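Phosphoethanolamine N-methyltransferase 1 (Haemonchus contortus, PDB 4KRG) catalyses S-adenosylmethionine-dependent N-methylation of phosphoethanolamine, probably one or more of the methyl transfers that lead to phosphocholine in this nematode. Local coordinates at residues 17-22 with 174-179. Numbering follows the deposited sequence.
With SAH (S-adenosyl-L-homocysteine), chain D; OPE (phosphoric acid mono-(2-amino-ethyl) ester), chain C.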
loop_
_atom_site.group_PDB
_atom_site.type_symbol
_atom_site.label_atom_id
_atom_site.label_comp_id
_atom_site.label_asym_id
_atom_site.label_seq_id
_atom_site.Cartn_x
_atom_site.Cartn_y
_atom_site.Cartn_z
ATOM N N LYS A 17 -18.366 -18.142 -7.263
ATOM C CA LYS A 17 -18.749 -19.276 -6.421
ATOM C C LYS A 17 -18.426 -20.606 -7.106
ATOM O O LYS A 17 -18.000 -21.562 -6.455
ATOM C CB LYS A 17 -20.233 -19.176 -6.057
ATOM C CG LYS A 17 -20.836 -20.423 -5.454
ATOM C CD LYS A 17 -20.200 -20.760 -4.129
ATOM C CE LYS A 17 -20.989 -21.848 -3.417
ATOM N NZ LYS A 17 -21.240 -23.042 -4.278
ATOM N N THR A 18 -18.604 -20.648 -8.425
ATOM C CA THR A 18 -18.252 -21.816 -9.231
ATOM C C THR A 18 -16.742 -22.048 -9.250
ATOM O O THR A 18 -16.277 -23.184 -9.151
ATOM C CB THR A 18 -18.722 -21.657 -10.684
ATOM O OG1 THR A 18 -20.062 -21.165 -10.705
ATOM C CG2 THR A 18 -18.667 -22.988 -11.410
ATOM N N PHE A 19 -15.979 -20.970 -9.398
ATOM C CA PHE A 19 -14.528 -21.061 -9.341
ATOM C C PHE A 19 -14.090 -21.654 -8.008
ATOM O O PHE A 19 -13.279 -22.575 -7.965
ATOM C CB PHE A 19 -13.884 -19.689 -9.537
ATOM C CG PHE A 19 -12.390 -19.693 -9.368
ATOM C CD1 PHE A 19 -11.562 -20.068 -10.415
ATOM C CD2 PHE A 19 -11.813 -19.318 -8.160
ATOM C CE1 PHE A 19 -10.184 -20.074 -10.259
ATOM C CE2 PHE A 19 -10.435 -19.321 -7.997
ATOM C CZ PHE A 19 -9.619 -19.698 -9.046
ATOM N N TRP A 20 -14.638 -21.139 -6.917
ATOM C CA TRP A 20 -14.225 -21.617 -5.607
ATOM C C TRP A 20 -14.775 -23.000 -5.284
ATOM O O TRP A 20 -14.192 -23.726 -4.484
ATOM C CB TRP A 20 -14.533 -20.584 -4.520
ATOM C CG TRP A 20 -13.464 -19.549 -4.464
ATOM C CD1 TRP A 20 -13.538 -18.260 -4.898
ATOM C CD2 TRP A 20 -12.138 -19.748 -3.991
ATOM N NE1 TRP A 20 -12.334 -17.630 -4.699
ATOM C CE2 TRP A 20 -11.447 -18.524 -4.143
ATOM C CE3 TRP A 20 -11.444 -20.832 -3.443
ATOM C CZ2 TRP A 20 -10.117 -18.361 -3.770
ATOM C CZ3 TRP A 20 -10.127 -20.674 -3.073
ATOM C CH2 TRP A 20 -9.475 -19.448 -3.240
ATOM N N ASP A 21 -15.881 -23.368 -5.924
ATOM C CA ASP A 21 -16.398 -24.729 -5.818
ATOM C C ASP A 21 -15.338 -25.755 -6.216
ATOM O O ASP A 21 -15.294 -26.851 -5.663
ATOM C CB ASP A 21 -17.645 -24.913 -6.689
ATOM C CG ASP A 21 -18.908 -24.407 -6.023
ATOM O OD1 ASP A 21 -18.885 -24.180 -4.797
ATOM O OD2 ASP A 21 -19.930 -24.250 -6.728
ATOM N N LYS A 22 -14.483 -25.388 -7.168
ATOM C CA LYS A 22 -13.435 -26.282 -7.650
ATOM C C LYS A 22 -12.437 -26.666 -6.555
ATOM O O LYS A 22 -11.720 -27.655 -6.687
ATOM C CB LYS A 22 -12.694 -25.665 -8.849
ATOM C CG LYS A 22 -13.557 -25.471 -10.096
ATOM C CD LYS A 22 -12.739 -25.034 -11.317
ATOM C CE LYS A 22 -12.099 -23.664 -11.124
ATOM N NZ LYS A 22 -11.325 -23.229 -12.326
ATOM N N THR A 174 1.403 -21.820 -9.091
ATOM C CA THR A 174 -0.030 -21.565 -9.056
ATOM C C THR A 174 -0.896 -22.819 -8.980
ATOM O O THR A 174 -0.522 -23.888 -9.465
ATOM C CB THR A 174 -0.489 -20.705 -10.244
ATOM O OG1 THR A 174 -1.756 -20.110 -9.934
ATOM C CG2 THR A 174 -0.608 -21.540 -11.512
HETATM N N MSE A 175 -2.055 -22.667 -8.345
HETATM C CA MSE A 175 -3.074 -23.708 -8.315
HETATM C C MSE A 175 -4.164 -23.362 -9.310
HETATM O O MSE A 175 -5.156 -24.082 -9.444
HETATM C CB MSE A 175 -3.685 -23.832 -6.923
HETATM C CG MSE A 175 -2.814 -24.552 -5.927
HETATM SE SE MSE A 175 -2.447 -26.381 -6.452
HETATM C CE MSE A 175 -4.247 -27.101 -6.264
ATOM N N HIS A 176 -3.980 -22.243 -9.998
ATOM C CA HIS A 176 -4.875 -21.870 -11.078
ATOM C C HIS A 176 -4.781 -22.887 -12.201
ATOM O O HIS A 176 -3.767 -23.571 -12.349
ATOM C CB HIS A 176 -4.527 -20.486 -11.615
ATOM C CG HIS A 176 -5.030 -19.368 -10.756
ATOM N ND1 HIS A 176 -6.366 -19.088 -10.620
ATOM C CD2 HIS A 176 -4.365 -18.462 -9.998
ATOM C CE1 HIS A 176 -6.513 -18.053 -9.809
ATOM N NE2 HIS A 176 -5.319 -17.656 -9.418
ATOM N N SER A 177 -5.847 -22.986 -12.986
ATOM C CA SER A 177 -5.829 -23.811 -14.181
ATOM C C SER A 177 -5.056 -23.091 -15.281
ATOM O O SER A 177 -5.226 -21.889 -15.486
ATOM C CB SER A 177 -7.252 -24.108 -14.644
ATOM O OG SER A 177 -7.248 -24.751 -15.902
ATOM N N ALA A 178 -4.204 -23.831 -15.982
ATOM C CA ALA A 178 -3.376 -23.257 -17.038
ATOM C C ALA A 178 -4.174 -22.993 -18.313
ATOM O O ALA A 178 -3.742 -22.229 -19.177
ATOM C CB ALA A 178 -2.200 -24.168 -17.333
ATOM N N VAL A 179 -5.337 -23.632 -18.425
ATOM C CA VAL A 179 -6.157 -23.532 -19.627
ATOM C C VAL A 179 -7.438 -22.719 -19.422
ATOM O O VAL A 179 -7.861 -21.986 -20.319
ATOM C CB VAL A 179 -6.508 -24.926 -20.190
ATOM C CG1 VAL A 179 -5.321 -25.510 -20.932
ATOM C CG2 VAL A 179 -6.951 -25.856 -19.074
HETATM N N SAH D . -9.017 -14.993 3.423
HETATM C CA SAH D . -8.566 -16.388 3.550
HETATM C CB SAH D . -8.942 -17.153 2.234
HETATM C CG SAH D . -8.402 -16.501 0.963
HETATM S SD SAH D . -9.005 -17.217 -0.593
HETATM C C SAH D . -7.117 -16.457 3.820
HETATM O O SAH D . -6.367 -15.623 3.335
HETATM O OXT SAH D . -6.656 -17.492 4.250
HETATM C "C5'" SAH D . -10.667 -16.533 -0.821
HETATM C "C4'" SAH D . -11.693 -16.857 0.120
HETATM O "O4'" SAH D . -12.763 -15.879 0.024
HETATM C "C3'" SAH D . -12.300 -18.170 -0.172
HETATM O "O3'" SAH D . -12.594 -18.827 1.040
HETATM C "C2'" SAH D . -13.540 -17.847 -0.864
HETATM O "O2'" SAH D . -14.495 -18.855 -0.682
HETATM C "C1'" SAH D . -13.946 -16.577 -0.218
HETATM N N9 SAH D . -14.885 -15.745 -1.049
HETATM C C8 SAH D . -14.663 -15.232 -2.266
HETATM N N7 SAH D . -15.700 -14.446 -2.561
HETATM C C5 SAH D . -16.570 -14.449 -1.549
HETATM C C6 SAH D . -17.806 -13.820 -1.324
HETATM N N6 SAH D . -18.371 -12.992 -2.264
HETATM N N1 SAH D . -18.427 -14.048 -0.153
HETATM C C2 SAH D . -17.906 -14.842 0.776
HETATM N N3 SAH D . -16.726 -15.458 0.587
HETATM C C4 SAH D . -16.042 -15.278 -0.557
HETATM C CA OPE C . -4.271 -15.890 -4.212
HETATM C CB OPE C . -5.105 -16.643 -3.228
HETATM O O1 OPE C . -2.900 -16.098 -6.731
HETATM O O2 OPE C . -3.560 -13.753 -6.464
HETATM O O3 OPE C . -4.964 -15.251 -7.878
HETATM O O4 OPE C . -4.906 -15.545 -5.388
HETATM N N OPE C . -6.390 -16.087 -2.893
HETATM P P OPE C . -4.079 -15.155 -6.654
HETATM O O HOH W 1 -8.555 -22.029 -12.018
#
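F19 and H176 meet rim to rim, their ring planes turned 33° from each other and neither ring lying over the other's face. In H176, CB places CG beside the backbone N and anti to the carbonyl carbon (chi1 -79°). Beyond CG, ND1 and CE1 turn to the F19 rim, where CE1 lies 3.6 Å from F19 CZ. On the other branch, CD2 comes 3.9 Å from O3 of phosphoethanolamine. At the tip, NE2, next to CE1, donates to this phosphate oxygen O3 at 2.9 Å; the bond is nearly straight (169°) and O3 lies in the imidazole plane. F19 thus packs against a ring whose rotation the phosphate helps to fix. A water also bridges the segments, accepting from K22 NZ and S177 N, both at 3.0 Å. T174 OG1 takes the H176 backbone N-H in an ST turn. W20 lays one face over C2' of the S-adenosylhomocysteine ribose, and its CH2 lies 3.5 Å from SD, so helix 9-21 touches this ligand directly through W20 and meets H176 through F19. S161, S166, Y133 and Y186 also hold the phosphoethanolamine. The contact joins helix 9-21 to the loop between strand 154-161 and helix 189-198, beside the ligands of the Rossmann-like methyltransferase domain.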